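Local coordinates for glycosylation Associate Protein 3 (Streptococcus agalactiae serotype V, PDB 6OYC) that probably takes part, within the Gap1-Gap2-Gap3 complex, in the glycosylation and accessory Sec-dependent secretion of streptococcal surface proteins, at residues N150-T156 with E191-P196; L168-K172 with S197-L203; K223-Y229 with R246-N252; T231-F235 with F258-S264. One frame throughout, in Å; residues are numbered along the deposited sequence.

Contact 1 of 4, residues N150-T156 with E191-P196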
loop_
_atom_site.group_PDB
_atom_site.type_symbol
_atom_site.label_atom_id
_atom_site.label_comp_id
_atom_site.label_asym_id
_atom_site.label_seq_id
_atom_site.Cartn_x
_atom_site.Cartn_y
_atom_site.Cartn_z
ATOM N N ASN C 150 9.631 9.157 11.463
ATOM C CA ASN C 150 8.584 8.956 10.466
ATOM C C ASN C 150 8.690 9.984 9.322
ATOM O O ASN C 150 9.640 10.782 9.281
ATOM C CB ASN C 150 7.204 9.023 11.131
ATOM C CG ASN C 150 6.106 8.392 10.280
ATOM O OD1 ASN C 150 6.359 7.486 9.481
ATOM N ND2 ASN C 150 4.881 8.878 10.444
ATOM N N LEU C 151 7.713 9.954 8.407
ATOM C CA LEU C 151 7.719 10.736 7.174
ATOM C C LEU C 151 6.328 11.309 6.937
ATOM O O LEU C 151 5.357 10.554 6.893
ATOM C CB LEU C 151 8.139 9.864 5.986
ATOM C CG LEU C 151 8.787 10.546 4.783
ATOM C CD1 LEU C 151 9.834 11.536 5.247
ATOM C CD2 LEU C 151 9.421 9.507 3.874
ATOM N N SER C 152 6.232 12.633 6.758
ATOM C CA SER C 152 4.936 13.307 6.690
ATOM C C SER C 152 4.782 14.210 5.469
ATOM O O SER C 152 5.598 14.156 4.549
ATOM C CB SER C 152 4.711 14.128 7.955
ATOM O OG SER C 152 3.405 14.676 7.968
ATOM N N THR C 153 3.731 15.042 5.453
ATOM C CA THR C 153 3.481 15.968 4.349
ATOM C C THR C 153 4.334 17.230 4.427
ATOM O O THR C 153 4.446 17.948 3.427
ATOM C CB THR C 153 2.006 16.381 4.311
ATOM O OG1 THR C 153 1.606 16.854 5.601
ATOM C CG2 THR C 153 1.128 15.210 3.930
ATOM N N GLU C 154 4.930 17.513 5.584
ATOM C CA GLU C 154 5.682 18.746 5.765
ATOM C C GLU C 154 6.979 18.713 4.976
ATOM O O GLU C 154 7.680 17.699 4.941
ATOM C CB GLU C 154 5.997 18.967 7.248
ATOM C CG GLU C 154 4.768 19.195 8.141
ATOM C CD GLU C 154 4.925 18.591 9.536
ATOM O OE1 GLU C 154 4.819 17.344 9.659
ATOM O OE2 GLU C 154 5.148 19.359 10.508
ATOM N N PHE C 155 7.298 19.842 4.351
ATOM C CA PHE C 155 8.582 20.069 3.708
ATOM C C PHE C 155 8.995 21.509 3.980
ATOM O O PHE C 155 8.154 22.372 4.254
ATOM C CB PHE C 155 8.512 19.819 2.197
ATOM C CG PHE C 155 7.507 20.696 1.485
ATOM C CD1 PHE C 155 6.189 20.294 1.348
ATOM C CD2 PHE C 155 7.879 21.926 0.963
ATOM C CE1 PHE C 155 5.257 21.096 0.699
ATOM C CE2 PHE C 155 6.950 22.734 0.314
ATOM C CZ PHE C 155 5.637 22.314 0.183
ATOM N N THR C 156 10.293 21.782 3.869
ATOM C CA THR C 156 10.814 23.112 4.159
ATOM C C THR C 156 11.481 23.740 2.940
ATOM O O THR C 156 12.149 23.061 2.150
ATOM C CB THR C 156 11.783 23.075 5.340
ATOM O OG1 THR C 156 11.833 24.376 5.936
ATOM C CG2 THR C 156 13.180 22.644 4.904
ATOM N N GLU C 191 13.302 16.914 -1.158
ATOM C CA GLU C 191 12.546 16.804 0.085
ATOM C C GLU C 191 11.599 15.608 -0.023
ATOM O O GLU C 191 10.786 15.538 -0.953
ATOM C CB GLU C 191 11.745 18.081 0.357
ATOM C CG GLU C 191 12.572 19.294 0.746
ATOM C CD GLU C 191 13.033 19.230 2.188
ATOM O OE1 GLU C 191 12.158 19.212 3.089
ATOM O OE2 GLU C 191 14.270 19.177 2.412
ATOM N N LEU C 192 11.700 14.680 0.926
ATOM C CA LEU C 192 10.851 13.497 0.943
ATOM C C LEU C 192 9.562 13.761 1.705
ATOM O O LEU C 192 9.589 14.285 2.824
ATOM C CB LEU C 192 11.577 12.311 1.570
ATOM C CG LEU C 192 13.005 12.082 1.102
ATOM C CD1 LEU C 192 13.584 10.862 1.799
ATOM C CD2 LEU C 192 13.023 11.903 -0.383
ATOM N N VAL C 193 8.438 13.361 1.116
ATOM C CA VAL C 193 7.162 13.407 1.807
ATOM C C VAL C 193 6.444 12.085 1.582
ATOM O O VAL C 193 6.760 11.323 0.665
ATOM C CB VAL C 193 6.284 14.598 1.360
ATOM C CG1 VAL C 193 6.882 15.915 1.884
ATOM C CG2 VAL C 193 6.151 14.640 -0.155
ATOM N N SER C 194 5.487 11.808 2.461
ATOM C CA SER C 194 4.690 10.597 2.358
ATOM C C SER C 194 3.408 10.802 3.150
ATOM O O SER C 194 3.220 11.825 3.811
ATOM C CB SER C 194 5.461 9.372 2.858
ATOM O OG SER C 194 4.860 8.174 2.398
ATOM N N ASN C 195 2.520 9.821 3.053
ATOM C CA ASN C 195 1.315 9.809 3.872
ATOM C C ASN C 195 1.686 9.451 5.308
ATOM O O ASN C 195 2.369 8.445 5.535
ATOM C CB ASN C 195 0.306 8.807 3.314
ATOM C CG ASN C 195 -1.075 8.984 3.898
ATOM O OD1 ASN C 195 -1.232 9.262 5.087
ATOM N ND2 ASN C 195 -2.092 8.824 3.059
ATOM N N PRO C 196 1.273 10.242 6.298
ATOM C CA PRO C 196 1.656 9.952 7.684
ATOM C C PRO C 196 0.697 9.042 8.436
ATOM O O PRO C 196 1.060 8.574 9.525
ATOM C CB PRO C 196 1.685 11.352 8.315
ATOM C CG PRO C 196 0.611 12.084 7.588
ATOM C CD PRO C 196 0.587 11.540 6.175
#
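Ser152 and Ser194 join the two backbones through one main-chain hydrogen bond, Ser194 N to Ser152 O at 3.1 Å, where the loop 150-156, which forms no regular strand, runs over strand 191-193, an outermost strand of the five-stranded parallel sheet, with end-to-end directions 136° apart. The donor lies above the carbonyl plane, and the CA of Val193 makes a CA-H...O contact with the same oxygen. Side-chain packing supplies most of the rest. Leu151 presents CD1 to Leu192 CB at 4.1 Å, while its CG sits 4.0 Å from Ser194 CB; the OG of that serine turns elsewhere, bonding to Val169 O. Val193, beta-branched and suited to a strand, puts CG1 4.2 Å from Phe155 CB. The phenyl ring itself goes on to Leu208 and Ala215 of helix 206-218, a large apolar group that fits between sheet and helix. Pro196, with its rigid ring, faces Ser152 OG from CB at 3.8 Å. At the far end of the strand, the bend of Glu191 at chi2 (-77°) brings its carboxylate over the loop backbone: Thr156 N points an almost straight N-H (172°) at Glu191 OE1, 3.3 Å away, from above the carboxylate plane.

Contact 2 of 4, residues L168-K172 with S197-L203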
loop_
_atom_site.group_PDB
_atom_site.type_symbol
_atom_site.label_atom_id
_atom_site.label_comp_id
_atom_site.label_asym_id
_atom_site.label_seq_id
_atom_site.Cartn_x
_atom_site.Cartn_y
_atom_site.Cartn_z
ATOM N N LEU C 168 7.821 12.163 -3.808
ATOM C CA LEU C 168 6.670 11.492 -3.213
ATOM C C LEU C 168 7.070 10.050 -2.912
ATOM O O LEU C 168 7.332 9.269 -3.832
ATOM C CB LEU C 168 5.476 11.564 -4.162
ATOM C CG LEU C 168 4.430 12.680 -4.018
ATOM C CD1 LEU C 168 5.069 14.021 -3.737
ATOM C CD2 LEU C 168 3.526 12.769 -5.253
ATOM N N VAL C 169 7.136 9.698 -1.633
ATOM C CA VAL C 169 7.621 8.394 -1.199
ATOM C C VAL C 169 6.407 7.516 -0.903
ATOM O O VAL C 169 5.527 7.907 -0.123
ATOM C CB VAL C 169 8.535 8.524 0.033
ATOM C CG1 VAL C 169 8.948 7.159 0.544
ATOM C CG2 VAL C 169 9.761 9.381 -0.294
ATOM N N GLU C 170 6.338 6.343 -1.545
ATOM C CA GLU C 170 5.248 5.409 -1.292
ATOM C C GLU C 170 5.183 5.103 0.198
ATOM O O GLU C 170 6.215 4.953 0.859
ATOM C CB GLU C 170 5.436 4.109 -2.091
ATOM C CG GLU C 170 5.519 4.254 -3.614
ATOM C CD GLU C 170 4.244 4.820 -4.245
ATOM O OE1 GLU C 170 4.354 5.529 -5.266
ATOM O OE2 GLU C 170 3.130 4.562 -3.728
ATOM N N LYS C 171 3.957 5.045 0.723
ATOM C CA LYS C 171 3.757 4.911 2.161
ATOM C C LYS C 171 4.491 3.698 2.708
ATOM O O LYS C 171 5.172 3.777 3.736
ATOM C CB LYS C 171 2.261 4.826 2.479
ATOM C CG LYS C 171 1.933 4.752 3.970
ATOM C CD LYS C 171 1.327 3.399 4.306
ATOM C CE LYS C 171 1.054 3.250 5.800
ATOM N NZ LYS C 171 0.796 1.823 6.173
ATOM N N LYS C 172 4.373 2.560 2.024
ATOM C CA LYS C 172 5.052 1.362 2.493
ATOM C C LYS C 172 6.567 1.490 2.423
ATOM O O LYS C 172 7.266 0.775 3.149
ATOM C CB LYS C 172 4.565 0.155 1.704
ATOM C CG LYS C 172 3.054 -0.014 1.779
ATOM C CD LYS C 172 2.626 -1.099 0.827
ATOM C CE LYS C 172 1.129 -1.203 0.662
ATOM N NZ LYS C 172 0.854 -2.261 -0.374
ATOM N N SER C 197 -0.489 8.762 7.889
ATOM C CA SER C 197 -1.469 7.944 8.582
ATOM C C SER C 197 -1.010 6.485 8.660
ATOM O O SER C 197 -0.047 6.057 8.011
ATOM C CB SER C 197 -2.837 8.044 7.904
ATOM O OG SER C 197 -2.925 7.232 6.753
ATOM N N LEU C 198 -1.707 5.718 9.490
ATOM C CA LEU C 198 -1.373 4.310 9.653
ATOM C C LEU C 198 -2.056 3.416 8.634
ATOM O O LEU C 198 -1.525 2.354 8.286
ATOM C CB LEU C 198 -1.751 3.851 11.057
ATOM C CG LEU C 198 -1.434 4.925 12.092
ATOM C CD1 LEU C 198 -2.016 4.550 13.443
ATOM C CD2 LEU C 198 0.086 5.144 12.172
ATOM N N ASN C 199 -3.205 3.827 8.128
ATOM C CA ASN C 199 -4.021 3.000 7.254
ATOM C C ASN C 199 -3.707 3.168 5.769
ATOM O O ASN C 199 -3.747 2.185 5.023
ATOM C CB ASN C 199 -5.492 3.354 7.468
ATOM C CG ASN C 199 -5.866 3.545 8.954
ATOM O OD1 ASN C 199 -6.746 4.356 9.283
ATOM N ND2 ASN C 199 -5.221 2.779 9.845
ATOM N N SER C 200 -3.403 4.394 5.341
ATOM C CA SER C 200 -3.625 4.830 3.967
ATOM C C SER C 200 -2.352 4.850 3.116
ATOM O O SER C 200 -1.278 5.244 3.582
ATOM C CB SER C 200 -4.266 6.224 3.963
ATOM O OG SER C 200 -4.440 6.704 2.636
ATOM N N ASP C 201 -2.496 4.449 1.850
ATOM C CA ASP C 201 -1.428 4.509 0.858
ATOM C C ASP C 201 -1.541 5.715 -0.064
ATOM O O ASP C 201 -0.709 5.866 -0.965
ATOM C CB ASP C 201 -1.420 3.240 -0.007
ATOM C CG ASP C 201 -1.029 2.012 0.772
ATOM O OD1 ASP C 201 -1.815 1.029 0.743
ATOM O OD2 ASP C 201 0.061 2.023 1.405
ATOM N N SER C 202 -2.563 6.550 0.108
ATOM C CA SER C 202 -2.780 7.638 -0.831
ATOM C C SER C 202 -1.750 8.733 -0.628
ATOM O O SER C 202 -1.343 9.028 0.501
ATOM C CB SER C 202 -4.177 8.227 -0.680
ATOM O OG SER C 202 -4.287 9.421 -1.437
ATOM N N LEU C 203 -1.326 9.332 -1.737
ATOM C CA LEU C 203 -0.466 10.504 -1.699
ATOM C C LEU C 203 -1.180 11.755 -2.196
ATOM O O LEU C 203 -0.544 12.794 -2.373
ATOM C CB LEU C 203 0.806 10.234 -2.500
ATOM C CG LEU C 203 1.621 9.144 -1.809
ATOM C CD1 LEU C 203 2.825 8.722 -2.644
ATOM C CD2 LEU C 203 2.049 9.612 -0.427
HETATM O O HOH W 1 1.742 5.163 -1.301
HETATM O O HOH W 2 -0.160 0.692 3.972
HETATM O O HOH W 3 2.426 2.440 -0.233
#
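Lys171 and Leu198 make the direct hydrogen bond of this contact, from Lys171 NZ to Leu198 O at 3.2 Å. With CG anti to its backbone N (chi1 -177°) and a bend at chi2 (-114°), the lysine lays its chain along the loop 197-203, and Lys171 CG passes 3.3 Å from Ser200 O. The loop keeps its shape through two serines: Ser197 OG takes the N-H of Ser200 in an ST motif, and Ser200 OG that of Ser202 in an ST turn. Water does much of the remaining polar work. One molecule receives Lys171 N and donates to Asp201 O and to OE2 of Glu170, the N-cap residue, whose OE1 bonds to Gly233 N; a second links Lys171 NZ to Asp201 OD2, and a third links Lys172 N to the same carboxylate oxygen. Opposite charges lie near without pairing: Lys172 NZ, bonded to Tyr8 OH, is 4.4 Å from Asp201 OD1, whose salt bridge is with Lys28. Apolar packing is small, Leu203 CD1 lying 4.2 Å from Leu168 CB; the same methyl also touches the backbone at Val169 O. Lys171, ordered water and Asp201 thus join this loop to the helix start, and the nearby positive charges probably stabilise Asp201 as a carboxylate.

Contact 3 of 4, residues K223-Y229 with R246-N252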
loop_
_atom_site.group_PDB
_atom_site.type_symbol
_atom_site.label_atom_id
_atom_site.label_comp_id
_atom_site.label_asym_id
_atom_site.label_seq_id
_atom_site.Cartn_x
_atom_site.Cartn_y
_atom_site.Cartn_z
ATOM N N LYS C 223 10.645 27.188 -8.420
ATOM C CA LYS C 223 10.187 26.074 -9.237
ATOM C C LYS C 223 10.003 24.852 -8.346
ATOM O O LYS C 223 10.907 24.491 -7.583
ATOM C CB LYS C 223 11.178 25.764 -10.359
ATOM C CG LYS C 223 10.746 24.603 -11.265
ATOM C CD LYS C 223 9.297 24.781 -11.741
ATOM C CE LYS C 223 8.813 23.632 -12.621
ATOM N NZ LYS C 223 7.415 23.905 -13.088
ATOM N N ILE C 224 8.825 24.240 -8.423
ATOM C CA ILE C 224 8.536 23.001 -7.714
ATOM C C ILE C 224 8.407 21.881 -8.738
ATOM O O ILE C 224 7.605 21.967 -9.677
ATOM C CB ILE C 224 7.269 23.115 -6.858
ATOM C CG1 ILE C 224 7.426 24.242 -5.835
ATOM C CG2 ILE C 224 6.973 21.776 -6.146
ATOM C CD1 ILE C 224 6.244 24.365 -4.883
ATOM N N ASN C 225 9.215 20.845 -8.567
ATOM C CA ASN C 225 9.070 19.596 -9.294
ATOM C C ASN C 225 8.581 18.527 -8.325
ATOM O O ASN C 225 9.115 18.393 -7.216
ATOM C CB ASN C 225 10.388 19.175 -9.936
ATOM C CG ASN C 225 10.935 20.220 -10.872
ATOM O OD1 ASN C 225 10.346 20.507 -11.912
ATOM N ND2 ASN C 225 12.085 20.786 -10.519
ATOM N N VAL C 226 7.553 17.794 -8.725
ATOM C CA VAL C 226 7.028 16.688 -7.935
ATOM C C VAL C 226 7.405 15.402 -8.663
ATOM O O VAL C 226 6.944 15.157 -9.787
ATOM C CB VAL C 226 5.516 16.814 -7.720
ATOM C CG1 VAL C 226 4.997 15.637 -6.927
ATOM C CG2 VAL C 226 5.205 18.125 -6.988
ATOM N N ILE C 227 8.294 14.617 -8.039
ATOM C CA ILE C 227 8.847 13.382 -8.590
ATOM C C ILE C 227 8.220 12.183 -7.886
ATOM O O ILE C 227 8.104 12.163 -6.652
ATOM C CB ILE C 227 10.377 13.336 -8.425
ATOM C CG1 ILE C 227 11.030 14.565 -9.057
ATOM C CG2 ILE C 227 10.952 12.042 -8.994
ATOM C CD1 ILE C 227 11.966 15.275 -8.114
ATOM N N ALA C 228 7.853 11.164 -8.669
ATOM C CA ALA C 228 7.360 9.907 -8.120
ATOM C C ALA C 228 7.907 8.726 -8.917
ATOM O O ALA C 228 8.370 8.875 -10.049
ATOM C CB ALA C 228 5.838 9.867 -8.111
ATOM N N TYR C 229 7.831 7.539 -8.302
ATOM C CA TYR C 229 8.358 6.300 -8.869
ATOM C C TYR C 229 7.426 5.093 -8.745
ATOM O O TYR C 229 7.741 4.042 -9.316
ATOM C CB TYR C 229 9.688 5.938 -8.196
ATOM C CG TYR C 229 9.521 5.702 -6.724
ATOM C CD1 TYR C 229 9.591 6.762 -5.820
ATOM C CD2 TYR C 229 9.260 4.425 -6.229
ATOM C CE1 TYR C 229 9.427 6.554 -4.471
ATOM C CE2 TYR C 229 9.088 4.212 -4.879
ATOM C CZ TYR C 229 9.175 5.279 -4.004
ATOM O OH TYR C 229 8.998 5.070 -2.652
ATOM N N ARG C 246 1.970 25.589 -12.374
ATOM C CA ARG C 246 3.325 26.093 -12.174
ATOM C C ARG C 246 4.324 24.985 -11.865
ATOM O O ARG C 246 5.524 25.170 -12.088
ATOM C CB ARG C 246 3.343 27.116 -11.039
ATOM C CG ARG C 246 2.582 28.405 -11.318
ATOM C CD ARG C 246 3.524 29.619 -11.265
ATOM N NE ARG C 246 4.601 29.461 -10.287
ATOM C CZ ARG C 246 4.507 29.829 -9.009
ATOM N NH1 ARG C 246 3.377 30.370 -8.568
ATOM N NH2 ARG C 246 5.538 29.662 -8.171
ATOM N N ILE C 247 3.874 23.840 -11.359
ATOM C CA ILE C 247 4.808 22.774 -11.019
ATOM C C ILE C 247 4.961 21.819 -12.204
ATOM O O ILE C 247 4.133 21.767 -13.119
ATOM C CB ILE C 247 4.372 22.023 -9.743
ATOM C CG1 ILE C 247 3.144 21.168 -10.016
ATOM C CG2 ILE C 247 4.052 22.996 -8.619
ATOM C CD1 ILE C 247 3.213 19.848 -9.333
ATOM N N THR C 248 6.058 21.071 -12.204
ATOM C CA THR C 248 6.278 20.007 -13.171
ATOM C C THR C 248 6.252 18.673 -12.439
ATOM O O THR C 248 6.877 18.520 -11.380
ATOM C CB THR C 248 7.605 20.171 -13.918
ATOM O OG1 THR C 248 7.611 21.421 -14.614
ATOM C CG2 THR C 248 7.757 19.064 -14.952
ATOM N N ALA C 249 5.506 17.728 -12.988
ATOM C CA ALA C 249 5.454 16.375 -12.465
ATOM C C ALA C 249 6.433 15.508 -13.236
ATOM O O ALA C 249 6.509 15.585 -14.466
ATOM C CB ALA C 249 4.040 15.797 -12.574
ATOM N N TYR C 250 7.181 14.680 -12.513
ATOM C CA TYR C 250 8.030 13.657 -13.120
ATOM C C TYR C 250 7.556 12.299 -12.620
ATOM O O TYR C 250 7.623 12.017 -11.417
ATOM C CB TYR C 250 9.502 13.911 -12.803
ATOM C CG TYR C 250 9.988 15.203 -13.438
ATOM C CD1 TYR C 250 9.833 16.422 -12.782
ATOM C CD2 TYR C 250 10.559 15.209 -14.709
ATOM C CE1 TYR C 250 10.255 17.600 -13.360
ATOM C CE2 TYR C 250 10.975 16.384 -15.297
ATOM C CZ TYR C 250 10.821 17.572 -14.616
ATOM O OH TYR C 250 11.242 18.740 -15.189
ATOM N N ILE C 251 7.045 11.480 -13.541
ATOM C CA ILE C 251 6.544 10.145 -13.237
ATOM C C ILE C 251 7.236 9.136 -14.144
ATOM O O ILE C 251 7.631 9.458 -15.268
ATOM C CB ILE C 251 5.011 10.050 -13.409
ATOM C CG1 ILE C 251 4.621 10.240 -14.882
ATOM C CG2 ILE C 251 4.313 11.044 -12.510
ATOM C CD1 ILE C 251 3.207 9.853 -15.174
ATOM N N ASN C 252 7.376 7.903 -13.651
ATOM C CA ASN C 252 7.989 6.832 -14.429
ATOM C C ASN C 252 6.974 5.848 -15.018
ATOM O O ASN C 252 7.367 4.756 -15.443
ATOM C CB ASN C 252 9.023 6.082 -13.581
ATOM C CG ASN C 252 8.403 5.352 -12.411
ATOM O OD1 ASN C 252 7.186 5.373 -12.221
ATOM N ND2 ASN C 252 9.241 4.686 -11.618
#
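Val226 is bonded to strand 248-251 through both of its backbone polar atoms: its N donates to Thr248 O at 2.8 Å, and its O receives Tyr250 N at 2.8 Å. Those partners flank Ala249, the residue paired with Val226, as parallel strands require. Thr248 N to Ile224 O and Ala228 N to Tyr250 O continue the pattern, joining the two strands of a beta-alpha-beta unit whose helix is 231-243; their short axes differ by 22°. On the face that carries Asn225, Thr248, Ile227 and Tyr250, Asn225 and Thr248 lie side by side. Asn225 OD1 comes to the edge of the Tyr250 ring, in its plane, 3.2 Å from CE1, with the amide turned 70° against the ring; ND2 bonds to Asn165 OD1 on the other neighbouring strand. Around Val226, aliphatic side chains meet: Val226 CG2 touches Ile247 CD1 at 3.5 Å, and Ile224 CB touches Ile247 CG2 at 3.7 Å, beta-branched residues suited to extended backbone. At the two ends of the pairing side chains add bonds. Asn252, its CG placed between backbone N and carbonyl carbon (chi1 65°), sends ND2 to Tyr229 O at 2.8 Å, and Lys223 NZ donates to Thr248 OG1 at 2.9 Å. Main-chain bonds therefore fix the register, while the Asn252 amide holds Tyr229 O and the Lys223 ammonium holds the Thr248 hydroxyl.

Contact 4 of 4, residues T231-F235 with F258-S264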
loop_
_atom_site.group_PDB
_atom_site.type_symbol
_atom_site.label_atom_id
_atom_site.label_comp_id
_atom_site.label_asym_id
_atom_site.label_seq_id
_atom_site.Cartn_x
_atom_site.Cartn_y
_atom_site.Cartn_z
ATOM N N THR C 231 3.057 3.576 -7.940
ATOM C CA THR C 231 1.724 3.759 -8.506
ATOM C C THR C 231 0.976 4.910 -7.832
ATOM O O THR C 231 0.372 5.749 -8.513
ATOM C CB THR C 231 0.922 2.445 -8.429
ATOM O OG1 THR C 231 0.806 2.018 -7.071
ATOM C CG2 THR C 231 1.614 1.335 -9.214
ATOM N N GLN C 232 1.007 4.985 -6.499
ATOM C CA GLN C 232 0.241 6.035 -5.831
ATOM C C GLN C 232 0.914 7.401 -5.959
ATOM O O GLN C 232 0.225 8.421 -6.095
ATOM C CB GLN C 232 0.016 5.682 -4.363
ATOM C CG GLN C 232 -1.081 4.614 -4.139
ATOM C CD GLN C 232 -2.448 5.057 -4.637
ATOM O OE1 GLN C 232 -2.861 6.185 -4.396
ATOM N NE2 GLN C 232 -3.152 4.173 -5.341
ATOM N N GLY C 233 2.252 7.441 -5.923
ATOM C CA GLY C 233 2.947 8.701 -6.147
ATOM C C GLY C 233 2.751 9.225 -7.558
ATOM O O GLY C 233 2.509 10.418 -7.762
ATOM N N ASN C 234 2.880 8.346 -8.556
ATOM C CA ASN C 234 2.645 8.766 -9.935
ATOM C C ASN C 234 1.235 9.313 -10.090
ATOM O O ASN C 234 1.019 10.311 -10.780
ATOM C CB ASN C 234 2.862 7.600 -10.907
ATOM C CG ASN C 234 4.306 7.138 -10.984
ATOM O OD1 ASN C 234 5.234 7.921 -10.846
ATOM N ND2 ASN C 234 4.495 5.849 -11.219
ATOM N N PHE C 235 0.262 8.668 -9.447
ATOM C CA PHE C 235 -1.117 9.136 -9.522
ATOM C C PHE C 235 -1.270 10.489 -8.839
ATOM O O PHE C 235 -1.836 11.425 -9.414
ATOM C CB PHE C 235 -2.039 8.102 -8.886
ATOM C CG PHE C 235 -3.496 8.349 -9.123
ATOM C CD1 PHE C 235 -3.963 8.675 -10.385
ATOM C CD2 PHE C 235 -4.407 8.215 -8.087
ATOM C CE1 PHE C 235 -5.315 8.896 -10.604
ATOM C CE2 PHE C 235 -5.761 8.419 -8.300
ATOM C CZ PHE C 235 -6.212 8.771 -9.561
ATOM N N PHE C 258 -6.854 2.150 -13.282
ATOM C CA PHE C 258 -7.442 3.356 -12.701
ATOM C C PHE C 258 -8.342 3.010 -11.518
ATOM O O PHE C 258 -8.190 3.563 -10.422
ATOM C CB PHE C 258 -8.213 4.138 -13.774
ATOM C CG PHE C 258 -8.903 5.362 -13.249
ATOM C CD1 PHE C 258 -8.175 6.464 -12.846
ATOM C CD2 PHE C 258 -10.288 5.399 -13.134
ATOM C CE1 PHE C 258 -8.819 7.603 -12.351
ATOM C CE2 PHE C 258 -10.936 6.524 -12.633
ATOM C CZ PHE C 258 -10.196 7.625 -12.239
ATOM N N GLY C 259 -9.265 2.063 -11.715
ATOM C CA GLY C 259 -10.135 1.651 -10.630
ATOM C C GLY C 259 -9.387 1.138 -9.416
ATOM O O GLY C 259 -9.854 1.291 -8.285
ATOM N N ILE C 260 -8.226 0.519 -9.621
ATOM C CA ILE C 260 -7.469 0.046 -8.469
ATOM C C ILE C 260 -6.784 1.214 -7.765
ATOM O O ILE C 260 -6.719 1.254 -6.532
ATOM C CB ILE C 260 -6.477 -1.052 -8.896
ATOM C CG1 ILE C 260 -7.265 -2.300 -9.333
ATOM C CG2 ILE C 260 -5.449 -1.330 -7.777
ATOM C CD1 ILE C 260 -6.432 -3.488 -9.783
ATOM N N LEU C 261 -6.289 2.197 -8.525
ATOM C CA LEU C 261 -5.677 3.369 -7.899
ATOM C C LEU C 261 -6.648 4.066 -6.954
ATOM O O LEU C 261 -6.257 4.510 -5.872
ATOM C CB LEU C 261 -5.185 4.343 -8.969
ATOM C CG LEU C 261 -4.020 3.839 -9.818
ATOM C CD1 LEU C 261 -3.719 4.793 -10.966
ATOM C CD2 LEU C 261 -2.781 3.574 -8.959
ATOM N N LEU C 262 -7.925 4.149 -7.337
ATOM C CA LEU C 262 -8.903 4.850 -6.515
ATOM C C LEU C 262 -9.105 4.185 -5.160
ATOM O O LEU C 262 -9.505 4.854 -4.204
ATOM C CB LEU C 262 -10.237 4.937 -7.248
ATOM C CG LEU C 262 -10.250 5.755 -8.536
ATOM C CD1 LEU C 262 -11.672 5.859 -9.106
ATOM C CD2 LEU C 262 -9.643 7.135 -8.312
ATOM N N LYS C 263 -8.841 2.880 -5.045
ATOM C CA LYS C 263 -9.100 2.202 -3.778
ATOM C C LYS C 263 -8.267 2.758 -2.627
ATOM O O LYS C 263 -8.589 2.482 -1.469
ATOM C CB LYS C 263 -8.865 0.697 -3.926
ATOM C CG LYS C 263 -9.778 0.047 -4.954
ATOM C CD LYS C 263 -9.638 -1.463 -4.964
ATOM C CE LYS C 263 -10.785 -2.092 -5.728
ATOM N NZ LYS C 263 -10.765 -3.572 -5.618
ATOM N N SER C 264 -7.226 3.545 -2.907
ATOM C CA SER C 264 -6.534 4.238 -1.829
ATOM C C SER C 264 -7.243 5.519 -1.381
ATOM O O SER C 264 -6.816 6.120 -0.390
ATOM C CB SER C 264 -5.092 4.556 -2.242
ATOM O OG SER C 264 -4.322 3.365 -2.376
#
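Gln232 and Leu261 meet through a side-chain amide and a main-chain carbonyl: Gln232 NE2 donates to Leu261 O at 3.2 Å, with an N-H...O angle of 159°, and arrives in the carbonyl plane on a lone pair. The same oxygen accepts Ser264 N from within its own segment, at 3.3 Å, so two donors grip it. Glutamine suits the place because its chain, bent at the second torsion, can bring a flat donor across to the other helix, and Ser264 CB packs 3.5 Å from Gln232 OE1. Beside this bond lies an apolar patch. Phe235, CG anti to the backbone N (chi1 -169°), turns one ring face to Leu261, whose CB makes a CH-pi contact 4.2 Å from the ring centroid. Phe235 CZ lies 4.0 Å from both Phe258 CE1 and Leu262 CD2, while Leu261 CD2 comes within 3.9 Å of Thr231 CB. The short helix segments cross at -95° with axes 10.7 Å apart, a separation that Phe235, Gln232 and Leu261 span. Farther out, Trp280 of helix 270-281 backs Phe258 and Leu261, and Leu276 of that helix touches Leu262. Asn234 ND2 bonds to Asn252 OD1 and Cys254 O, next to the end of strand 248-251. The hydrogen bond from the glutamine amide thus gives direction to a contact whose bulk is hydrophobic, and gives the Leu261 carbonyl a second donor.

How the contacts relate
Contacts 1 and 2 have centres 10 Å apart and are tied by Asn195 ND2 to Ser202 O at 2.7 Å; along the chain their segments alternate. Contact 2 is also the hub toward the others: Leu168 N bonds to Ile227 O of contact 3 at 2.9 Å, Leu168 CD1 packs 3.6 Å from Val226 CG1, and Asp201 O lies 3.4 Å from Gln232 CG of contact 4. Contacts 3 and 4 interlock where the first turn of helix 231-243 meets the ends of strands 223-227 and 248-251, with Ala228 CB 3.2 Å from Gly233 C. Contacts 1 and 3 reach the same parallel sheet without touching, their nearest atoms about 5 Å apart.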